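Local coordinates for protein sugar kinase, pfkB family (Thermotoga maritima, PDB 2AJR) that probably phosphorylates a fructose phosphate at the expense of ATP, at residues A[171-174]-A[178-181]; A[13-18]-A[138-143]; A[154-157]-A[163-166]. All coordinates share one frame; numbering follows the deposited sequence.

Contact 1: A[171-174]-A[178-181]; sequences LARE and FVFV
A172 and V179 lie opposite each other with their CA atoms 7.0 Å apart, and R173 pairs with F178 at a CA to CA distance of 6.7 Å. Only three residues separate the helical segment 171-174, part of helix 164-174, from strand 178-182, so the chain leaves the helix, turns back and starts the strand that the helix packs on. The CB of A172 and that of V179 both point across the gap; F178 turns its own away from the helix.

The tightest touch is methyl on methyl: CB of A172 lies 3.4 Å from CG2 of V179. An alanine suits this spot because a single CB lets the helix settle low on the sheet, where A172 also meets V150 of the neighbouring strand. V179 has CG1 anti to its backbone N (chi1 165°), which leaves CG2 beside that N and facing the helix. A branched residue is at home on a strand and here offers a broad apolar surface.

Helix and strand are the second and third elements of a beta-alpha-beta crossover that begins with strand 149-153, part of the parallel Rossmann-like core of the ribokinase fold. V179 sits on the face the helix covers, whereas F178 and F180 project from the other, where F178 stacks its ring on F283 and F180 packs against helix 271-286.

R173 works through its aliphatic part. Its CD comes to 3.9 Å from CG2 of V179, and the two side chains cross obliquely. Bends at chi2 and chi3 then carry the guanidinium toward the start of the strand, where NH1 makes a weak hydrogen bond to the carbonyl O of V177. A long, flexible arginine suits this partly exposed margin, as its CD covers part of the valine while the guanidinium extends past it; the side chain also touches E196.

Contact 2: A[13-18]-A[138-143]; sequences MVLTVT and RRYKMT
Y140 brings the CD1/CE1 side of its ring against the methyls of L15 and V17, with CE1 3.6 Å from CD2 of L15 and 3.8 Å from CG2 of V17. The V17 side chain meets that of the tyrosine at about a right angle. Y140 CG is anti to the backbone N (chi1 178°), and this extended setting carries the ring off the helix to the strand although the CB does not point straight there. Its hydroxyl reaches across to the neighbouring helix 164-174, where it bonds the carbonyl O of L168, which gives the polar end of a buried aromatic a partner. With an alanine in place of Y140, the space over L15 and V17 would probably be left unfilled and the L168 carbonyl would lose its hydroxyl partner.

The axes of strand 14-18 and of the segment 138-143 of helix 130-144 run nearly antiparallel (162°) and come within 10.7 Å, in the alpha/beta layering of a Rossmann-like core. The strand lies inside the sheet, between strands 68-75 and 149-153. L15 and V17 supply its helix-facing side; T16 turns to the opposite side, where its OG1 bonds S58.

One turn further along the helix, T143 adds a second, lighter touch: its CG2 lies 3.9 Å from CD1 of L15, so the two branches of the leucine serve different partners. With OG1 of T143 hydrogen-bonded to O of R139 at 2.8 Å, the threonine rotamer turns CG2 to the leucine. That hydroxyl stands 31° out of the carbonyl plane, and the backbone N of T143 reaches the same oxygen from the other face.

Contact 3: A[154-157]-A[163-166]; sequences GSIP and GICN
Apolar packing joins I156 to C165 and I164, and it rests on one methyl. CD1 of I156 lies 3.9 Å from SG of C165 and 4.2 Å from CG2 of I164, reaching into the notch between two consecutive residues of the first helical turn. With CG1 set beside its backbone N (chi1 -71°), the isoleucine sends its longer branch to the helix. The CA atoms of I156 and C165 stay 8.8 Å apart, a span that the CG1-CD1 branch of isoleucine bridges together with the short side chain of the cysteine. Cysteine is a small residue with a polarisable, weakly polar sulfur, which suits a buried place between I156, Q183 and I191, while L19 and L187 also pack on I156.

The segments are the two ends of the connection from strand 149-153 to helix 164-174, the opening half of a beta-alpha-beta crossover. This loop springs from the C-terminal end of a parallel strand, the side of the sheet on which enzymes of the ribokinase fold usually form their active sites.

Hydrogen bonds secure each segment separately from the other. The carbonyl O of G154 takes a bond from NE2 of Q183, and OG of S155, whose CB points away from the helix, pairs with ND2 of N20. At the helix start, OD1 of N161 receives the backbone N of G163 in an Asx turn.

Backbone shape explains G154: at phi 90° and psi -178° a side chain would collide with the preceding carbonyl oxygen, so the position calls for glycine.

Contacts 1 and 2 share one packing layer: their centres are 11 Å apart, and neighbouring helices 130-144 and 164-174 touch between them, A172 CB lying 3.4 Å from Y140 OH and L171 CD2 3.7 Å from K141 CE. Both press a helix on the same sheet. Contact 3 stands about 14 Å from each of the others, centre to centre, without touching them; it begins helix 164-174, which contact 1 ends, so the pair brackets that helix at its two extremities. Strand 149-153 lies between strands 14-18 and 178-182. All three contacts are away from the magnesium site formed by H267, A304, R307 and E309.

Contact 1: A[171-174]-A[178-181]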
ATOM      1  N   LEU A 171     -17.073  13.938  28.761  1.00 35.25           N
ATOM      2  CA  LEU A 171     -17.546  12.736  29.422  1.00 33.95           C
ATOM      3  C   LEU A 171     -16.493  12.192  30.391  1.00 33.68           C
ATOM      4  O   LEU A 171     -16.817  11.861  31.534  1.00 33.62           O
ATOM      5  CB  LEU A 171     -17.902  11.683  28.378  1.00 34.10           C
ATOM      6  CG  LEU A 171     -19.136  11.998  27.529  1.00 33.92           C
ATOM      7  CD1 LEU A 171     -19.104  11.230  26.203  1.00 27.40           C
ATOM      8  CD2 LEU A 171     -20.387  11.673  28.315  1.00 29.67           C
ATOM      9  N   ALA A 172     -15.242  12.114  29.935  1.00 33.28           N
ATOM     10  CA  ALA A 172     -14.130  11.620  30.755  1.00 34.32           C
ATOM     11  C   ALA A 172     -13.986  12.465  32.010  1.00 35.90           C
ATOM     12  O   ALA A 172     -13.918  11.960  33.147  1.00 35.06           O
ATOM     13  CB  ALA A 172     -12.832  11.653  29.967  1.00 33.19           C
ATOM     14  N   ARG A 173     -13.980  13.767  31.777  1.00 37.18           N
ATOM     15  CA  ARG A 173     -13.643  14.740  32.797  1.00 38.44           C
ATOM     16  C   ARG A 173     -14.746  14.881  33.857  1.00 39.11           C
ATOM     17  O   ARG A 173     -14.464  14.927  35.050  1.00 39.92           O
ATOM     18  CB  ARG A 173     -13.325  16.072  32.100  1.00 39.61           C
ATOM     19  CG  ARG A 173     -12.102  16.789  32.580  1.00 39.80           C
ATOM     20  CD  ARG A 173     -10.820  15.981  32.600  1.00 36.15           C
ATOM     21  NE  ARG A 173     -10.097  16.406  33.799  1.00 41.97           N
ATOM     22  CZ  ARG A 173     -10.111  15.786  34.983  1.00 40.26           C
ATOM     23  NH1 ARG A 173     -10.751  14.638  35.160  1.00 48.49           N
ATOM     24  NH2 ARG A 173      -9.437  16.303  36.003  1.00 41.47           N
ATOM     25  N   GLU A 174     -16.006  14.908  33.435  1.00 39.91           N
ATOM     26  CA  GLU A 174     -17.119  14.898  34.378  1.00 40.81           C
ATOM     27  C   GLU A 174     -17.053  13.709  35.340  1.00 40.65           C
ATOM     28  O   GLU A 174     -17.563  13.783  36.441  1.00 41.30           O
ATOM     29  CB  GLU A 174     -18.459  14.886  33.626  1.00 41.21           C
ATOM     30  CG  GLU A 174     -18.867  16.269  33.095  1.00 43.86           C
ATOM     31  CD  GLU A 174     -19.991  16.246  32.053  1.00 42.76           C
ATOM     32  OE1 GLU A 174     -20.396  15.152  31.584  1.00 45.02           O
ATOM     33  OE2 GLU A 174     -20.455  17.351  31.694  1.00 43.96           O
ATOM     34  N   PHE A 178      -8.712  11.108  34.318  1.00 33.49           N
ATOM     35  CA  PHE A 178      -7.605  11.952  33.908  1.00 32.75           C
ATOM     36  C   PHE A 178      -7.431  11.799  32.395  1.00 32.77           C
ATOM     37  O   PHE A 178      -7.498  10.680  31.874  1.00 31.23           O
ATOM     38  CB  PHE A 178      -6.353  11.498  34.655  1.00 32.76           C
ATOM     39  CG  PHE A 178      -5.221  12.456  34.589  1.00 31.15           C
ATOM     40  CD1 PHE A 178      -4.283  12.366  33.578  1.00 29.77           C
ATOM     41  CD2 PHE A 178      -5.063  13.416  35.563  1.00 30.85           C
ATOM     42  CE1 PHE A 178      -3.223  13.236  33.526  1.00 31.96           C
ATOM     43  CE2 PHE A 178      -4.006  14.291  35.518  1.00 32.42           C
ATOM     44  CZ  PHE A 178      -3.086  14.207  34.497  1.00 28.18           C
ATOM     45  N   VAL A 179      -7.231  12.910  31.694  1.00 31.96           N
ATOM     46  CA  VAL A 179      -7.261  12.907  30.228  1.00 32.98           C
ATOM     47  C   VAL A 179      -5.967  13.400  29.605  1.00 32.59           C
ATOM     48  O   VAL A 179      -5.517  14.489  29.925  1.00 31.44           O
ATOM     49  CB  VAL A 179      -8.386  13.831  29.686  1.00 34.46           C
ATOM     50  CG1 VAL A 179      -8.167  14.112  28.195  1.00 30.08           C
ATOM     51  CG2 VAL A 179      -9.771  13.240  29.957  1.00 29.53           C
ATOM     52  N   PHE A 180      -5.403  12.596  28.701  1.00 35.03           N
ATOM     53  CA  PHE A 180      -4.283  12.994  27.814  1.00 34.76           C
ATOM     54  C   PHE A 180      -4.822  13.174  26.395  1.00 34.68           C
ATOM     55  O   PHE A 180      -5.531  12.287  25.906  1.00 34.46           O
ATOM     56  CB  PHE A 180      -3.231  11.884  27.719  1.00 34.43           C
ATOM     57  CG  PHE A 180      -2.547  11.557  29.008  1.00 37.03           C
ATOM     58  CD1 PHE A 180      -3.182  10.779  29.972  1.00 36.92           C
ATOM     59  CD2 PHE A 180      -1.240  11.978  29.242  1.00 39.11           C
ATOM     60  CE1 PHE A 180      -2.534  10.449  31.165  1.00 38.85           C
ATOM     61  CE2 PHE A 180      -0.584  11.644  30.430  1.00 38.71           C
ATOM     62  CZ  PHE A 180      -1.237  10.879  31.394  1.00 33.84           C
ATOM     63  N   VAL A 181      -4.477  14.272  25.717  1.00 35.06           N
ATOM     64  CA  VAL A 181      -4.834  14.418  24.302  1.00 35.32           C
ATOM     65  C   VAL A 181      -3.634  14.771  23.438  1.00 36.17           C
ATOM     66  O   VAL A 181      -2.849  15.639  23.799  1.00 35.82           O
ATOM     67  CB  VAL A 181      -5.918  15.491  24.094  1.00 36.42           C
ATOM     68  CG1 VAL A 181      -6.104  15.754  22.614  1.00 35.03           C
ATOM     69  CG2 VAL A 181      -7.230  15.064  24.729  1.00 32.46           C
TER

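Contact 2: A[13-18]-A[138-143]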
HETATM    1  N   MSE A  13      -5.511   1.328  35.068  1.00 60.46           N
HETATM    2  CA  MSE A  13      -5.847   0.746  33.755  1.00 59.45           C
HETATM    3  C   MSE A  13      -6.210   1.900  32.806  1.00 51.93           C
HETATM    4  O   MSE A  13      -6.920   2.835  33.191  1.00 50.01           O
HETATM    5  CB  MSE A  13      -7.007  -0.251  33.896  1.00 58.30           C
HETATM    6  CG  MSE A  13      -7.876  -0.493  32.641  1.00 62.71           C
HETATM    7 SE   MSE A  13      -7.506  -2.136  31.530  1.00 77.23          SE
HETATM    8  CE  MSE A  13      -7.809  -3.553  32.988  1.00 68.00           C
ATOM      9  N   VAL A  14      -5.721   1.823  31.570  1.00 45.78           N
ATOM     10  CA  VAL A  14      -5.804   2.926  30.622  1.00 40.35           C
ATOM     11  C   VAL A  14      -6.767   2.601  29.491  1.00 37.52           C
ATOM     12  O   VAL A  14      -6.846   1.459  29.048  1.00 36.90           O
ATOM     13  CB  VAL A  14      -4.402   3.227  30.027  1.00 40.45           C
ATOM     14  CG1 VAL A  14      -4.444   4.399  29.045  1.00 35.84           C
ATOM     15  CG2 VAL A  14      -3.386   3.485  31.140  1.00 39.33           C
ATOM     16  N   LEU A  15      -7.492   3.618  29.028  1.00 35.21           N
ATOM     17  CA  LEU A  15      -8.309   3.543  27.812  1.00 32.57           C
ATOM     18  C   LEU A  15      -7.661   4.382  26.715  1.00 32.51           C
ATOM     19  O   LEU A  15      -7.442   5.576  26.925  1.00 32.07           O
ATOM     20  CB  LEU A  15      -9.714   4.090  28.079  1.00 32.89           C
ATOM     21  CG  LEU A  15     -10.644   4.360  26.879  1.00 34.18           C
ATOM     22  CD1 LEU A  15     -10.955   3.058  26.141  1.00 28.07           C
ATOM     23  CD2 LEU A  15     -11.924   5.072  27.299  1.00 30.75           C
ATOM     24  N   THR A  16      -7.373   3.776  25.559  1.00 29.90           N
ATOM     25  CA  THR A  16      -6.882   4.525  24.405  1.00 29.65           C
ATOM     26  C   THR A  16      -7.976   4.566  23.337  1.00 31.53           C
ATOM     27  O   THR A  16      -8.608   3.546  23.030  1.00 30.93           O
ATOM     28  CB  THR A  16      -5.578   3.941  23.794  1.00 29.64           C
ATOM     29  OG1 THR A  16      -5.840   2.682  23.154  1.00 27.66           O
ATOM     30  CG2 THR A  16      -4.524   3.751  24.852  1.00 25.87           C
ATOM     31  N   VAL A  17      -8.191   5.761  22.786  1.00 31.67           N
ATOM     32  CA  VAL A  17      -9.177   5.982  21.751  1.00 30.24           C
ATOM     33  C   VAL A  17      -8.445   6.331  20.475  1.00 30.65           C
ATOM     34  O   VAL A  17      -7.656   7.260  20.453  1.00 31.69           O
ATOM     35  CB  VAL A  17     -10.071   7.154  22.112  1.00 32.21           C
ATOM     36  CG1 VAL A  17     -10.954   7.559  20.905  1.00 21.40           C
ATOM     37  CG2 VAL A  17     -10.890   6.811  23.361  1.00 27.46           C
ATOM     38  N   THR A  18      -8.716   5.585  19.415  1.00 30.56           N
ATOM     39  CA  THR A  18      -8.111   5.813  18.102  1.00 30.66           C
ATOM     40  C   THR A  18      -9.249   5.772  17.098  1.00 29.80           C
ATOM     41  O   THR A  18      -9.612   4.715  16.597  1.00 32.77           O
ATOM     42  CB  THR A  18      -7.095   4.700  17.758  1.00 32.48           C
ATOM     43  OG1 THR A  18      -6.141   4.578  18.820  1.00 36.35           O
ATOM     44  CG2 THR A  18      -6.400   4.985  16.441  1.00 27.85           C
ATOM     45  N   ARG A 138     -21.681   5.303  23.331  1.00 34.46           N
ATOM     46  CA  ARG A 138     -22.342   4.462  24.304  1.00 34.59           C
ATOM     47  C   ARG A 138     -21.337   3.493  24.957  1.00 35.05           C
ATOM     48  O   ARG A 138     -21.369   3.288  26.172  1.00 36.40           O
ATOM     49  CB  ARG A 138     -23.476   3.726  23.590  1.00 34.95           C
ATOM     50  CG  ARG A 138     -24.679   3.370  24.427  1.00 38.08           C
ATOM     51  CD  ARG A 138     -24.464   2.083  25.181  1.00 43.64           C
ATOM     52  NE  ARG A 138     -25.562   1.154  24.958  1.00 48.78           N
ATOM     53  CZ  ARG A 138     -25.658   0.310  23.933  1.00 47.78           C
ATOM     54  NH1 ARG A 138     -24.731   0.246  22.985  1.00 54.72           N
ATOM     55  NH2 ARG A 138     -26.704  -0.478  23.847  1.00 45.86           N
ATOM     56  N   ARG A 139     -20.437   2.918  24.163  1.00 34.25           N
ATOM     57  CA  ARG A 139     -19.380   2.042  24.695  1.00 33.52           C
ATOM     58  C   ARG A 139     -18.311   2.818  25.434  1.00 31.96           C
ATOM     59  O   ARG A 139     -17.730   2.324  26.405  1.00 30.90           O
ATOM     60  CB  ARG A 139     -18.669   1.308  23.576  1.00 32.79           C
ATOM     61  CG  ARG A 139     -19.431   0.210  22.958  1.00 36.17           C
ATOM     62  CD  ARG A 139     -18.471  -0.684  22.195  1.00 40.70           C
ATOM     63  NE  ARG A 139     -19.175  -1.800  21.588  1.00 38.33           N
ATOM     64  CZ  ARG A 139     -18.723  -2.520  20.573  1.00 41.34           C
ATOM     65  NH1 ARG A 139     -17.542  -2.270  20.027  1.00 47.69           N
ATOM     66  NH2 ARG A 139     -19.467  -3.499  20.098  1.00 45.28           N
ATOM     67  N   TYR A 140     -18.005   4.004  24.922  1.00 31.95           N
ATOM     68  CA  TYR A 140     -17.021   4.883  25.551  1.00 32.50           C
ATOM     69  C   TYR A 140     -17.439   5.189  26.998  1.00 33.22           C
ATOM     70  O   TYR A 140     -16.637   5.032  27.918  1.00 31.73           O
ATOM     71  CB  TYR A 140     -16.853   6.175  24.736  1.00 31.93           C
ATOM     72  CG  TYR A 140     -15.883   7.175  25.330  1.00 31.09           C
ATOM     73  CD1 TYR A 140     -14.511   6.988  25.241  1.00 30.88           C
ATOM     74  CD2 TYR A 140     -16.345   8.312  25.987  1.00 35.73           C
ATOM     75  CE1 TYR A 140     -13.616   7.912  25.795  1.00 32.91           C
ATOM     76  CE2 TYR A 140     -15.464   9.236  26.540  1.00 40.11           C
ATOM     77  CZ  TYR A 140     -14.102   9.038  26.438  1.00 36.34           C
ATOM     78  OH  TYR A 140     -13.249   9.973  26.994  1.00 36.51           O
ATOM     79  N   LYS A 141     -18.693   5.600  27.184  1.00 34.23           N
ATOM     80  CA  LYS A 141     -19.225   5.896  28.526  1.00 37.86           C
ATOM     81  C   LYS A 141     -19.061   4.708  29.450  1.00 38.68           C
ATOM     82  O   LYS A 141     -18.656   4.859  30.587  1.00 38.89           O
ATOM     83  CB  LYS A 141     -20.710   6.298  28.469  1.00 36.70           C
ATOM     84  CG  LYS A 141     -20.940   7.660  27.843  1.00 38.57           C
ATOM     85  CD  LYS A 141     -22.396   7.892  27.447  1.00 41.45           C
ATOM     86  CE  LYS A 141     -22.561   9.190  26.635  1.00 46.34           C
ATOM     87  NZ  LYS A 141     -23.779   9.171  25.767  1.00 50.52           N
HETATM   88  N   MSE A 142     -19.357   3.519  28.951  1.00 40.90           N
HETATM   89  CA  MSE A 142     -19.305   2.347  29.791  1.00 44.82           C
HETATM   90  C   MSE A 142     -17.887   2.068  30.250  1.00 43.01           C
HETATM   91  O   MSE A 142     -17.655   1.805  31.418  1.00 45.76           O
HETATM   92  CB  MSE A 142     -19.927   1.155  29.080  1.00 43.41           C
HETATM   93  CG  MSE A 142     -21.438   1.312  28.968  1.00 46.02           C
HETATM   94 SE   MSE A 142     -22.377  -0.021  27.857  1.00 57.16          SE
HETATM   95  CE  MSE A 142     -24.247   0.507  28.335  1.00 40.47           C
ATOM     96  N   THR A 143     -16.928   2.186  29.350  1.00 41.32           N
ATOM     97  CA  THR A 143     -15.553   1.882  29.685  1.00 40.49           C
ATOM     98  C   THR A 143     -14.933   2.861  30.709  1.00 41.12           C
ATOM     99  O   THR A 143     -14.006   2.499  31.438  1.00 40.36           O
ATOM    100  CB  THR A 143     -14.725   1.856  28.408  1.00 41.31           C
ATOM    101  OG1 THR A 143     -15.428   1.098  27.411  1.00 38.45           O
ATOM    102  CG2 THR A 143     -13.362   1.239  28.661  1.00 41.26           C
TER

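Contact 3: A[154-157]-A[163-166]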
ATOM      1  N   GLY A 154      -4.869  11.390  17.683  1.00 37.46           N
ATOM      2  CA  GLY A 154      -4.880  11.127  16.263  1.00 35.86           C
ATOM      3  C   GLY A 154      -6.120  11.658  15.582  1.00 35.17           C
ATOM      4  O   GLY A 154      -7.000  12.229  16.207  1.00 33.56           O
ATOM      5  N   SER A 155      -6.195  11.402  14.291  1.00 35.33           N
ATOM      6  CA  SER A 155      -7.245  11.939  13.462  1.00 36.13           C
ATOM      7  C   SER A 155      -8.614  11.284  13.665  1.00 36.63           C
ATOM      8  O   SER A 155      -8.742  10.231  14.270  1.00 35.76           O
ATOM      9  CB  SER A 155      -6.840  11.779  11.992  1.00 36.36           C
ATOM     10  OG  SER A 155      -6.683  10.396  11.659  1.00 35.83           O
ATOM     11  N   ILE A 156      -9.608  11.952  13.081  1.00 39.21           N
ATOM     12  CA  ILE A 156     -11.009  11.561  13.022  1.00 40.38           C
ATOM     13  C   ILE A 156     -11.213  10.989  11.626  1.00 40.52           C
ATOM     14  O   ILE A 156     -10.647  11.513  10.677  1.00 41.60           O
ATOM     15  CB  ILE A 156     -11.907  12.839  13.159  1.00 40.57           C
ATOM     16  CG1 ILE A 156     -11.859  13.383  14.578  1.00 43.86           C
ATOM     17  CG2 ILE A 156     -13.346  12.578  12.788  1.00 46.68           C
ATOM     18  CD1 ILE A 156     -11.676  12.303  15.618  1.00 36.57           C
ATOM     19  N   PRO A 157     -12.003   9.912  11.485  1.00 39.51           N
ATOM     20  CA  PRO A 157     -12.323   9.474  10.135  1.00 39.54           C
ATOM     21  C   PRO A 157     -13.421  10.351   9.538  1.00 39.37           C
ATOM     22  O   PRO A 157     -14.133  11.015  10.278  1.00 39.44           O
ATOM     23  CB  PRO A 157     -12.828   8.044  10.347  1.00 38.90           C
ATOM     24  CG  PRO A 157     -13.453   8.076  11.688  1.00 38.98           C
ATOM     25  CD  PRO A 157     -12.628   9.044  12.502  1.00 40.21           C
ATOM     26  N   GLY A 163     -16.658  17.991  16.561  1.00 40.71           N
ATOM     27  CA  GLY A 163     -17.037  18.202  17.958  1.00 39.95           C
ATOM     28  C   GLY A 163     -16.951  16.982  18.867  1.00 39.77           C
ATOM     29  O   GLY A 163     -16.966  17.123  20.099  1.00 38.87           O
ATOM     30  N   ILE A 164     -16.853  15.786  18.281  1.00 38.95           N
ATOM     31  CA  ILE A 164     -16.840  14.561  19.069  1.00 39.09           C
ATOM     32  C   ILE A 164     -15.731  14.560  20.123  1.00 40.62           C
ATOM     33  O   ILE A 164     -15.968  14.148  21.256  1.00 41.44           O
ATOM     34  CB  ILE A 164     -16.739  13.278  18.196  1.00 39.49           C
ATOM     35  CG1 ILE A 164     -17.150  12.062  19.026  1.00 36.07           C
ATOM     36  CG2 ILE A 164     -15.315  13.104  17.602  1.00 39.07           C
ATOM     37  CD1 ILE A 164     -17.016  10.760  18.313  1.00 38.96           C
ATOM     38  N   CYS A 165     -14.540  15.035  19.767  1.00 41.14           N
ATOM     39  CA  CYS A 165     -13.431  15.091  20.725  1.00 44.44           C
ATOM     40  C   CYS A 165     -13.739  15.906  21.960  1.00 41.69           C
ATOM     41  O   CYS A 165     -13.266  15.598  23.058  1.00 42.98           O
ATOM     42  CB  CYS A 165     -12.196  15.688  20.072  1.00 47.23           C
ATOM     43  SG  CYS A 165     -11.606  14.658  18.743  1.00 68.35           S
ATOM     44  N   ASN A 166     -14.502  16.972  21.780  1.00 38.50           N
ATOM     45  CA  ASN A 166     -14.946  17.742  22.909  1.00 36.38           C
ATOM     46  C   ASN A 166     -15.816  16.846  23.787  1.00 34.71           C
ATOM     47  O   ASN A 166     -15.615  16.783  24.990  1.00 31.51           O
ATOM     48  CB  ASN A 166     -15.704  18.987  22.440  1.00 36.59           C
ATOM     49  CG  ASN A 166     -16.007  19.930  23.560  1.00 34.22           C
ATOM     50  OD1 ASN A 166     -16.819  19.635  24.433  1.00 32.14           O
ATOM     51  ND2 ASN A 166     -15.345  21.077  23.554  1.00 38.64           N
TER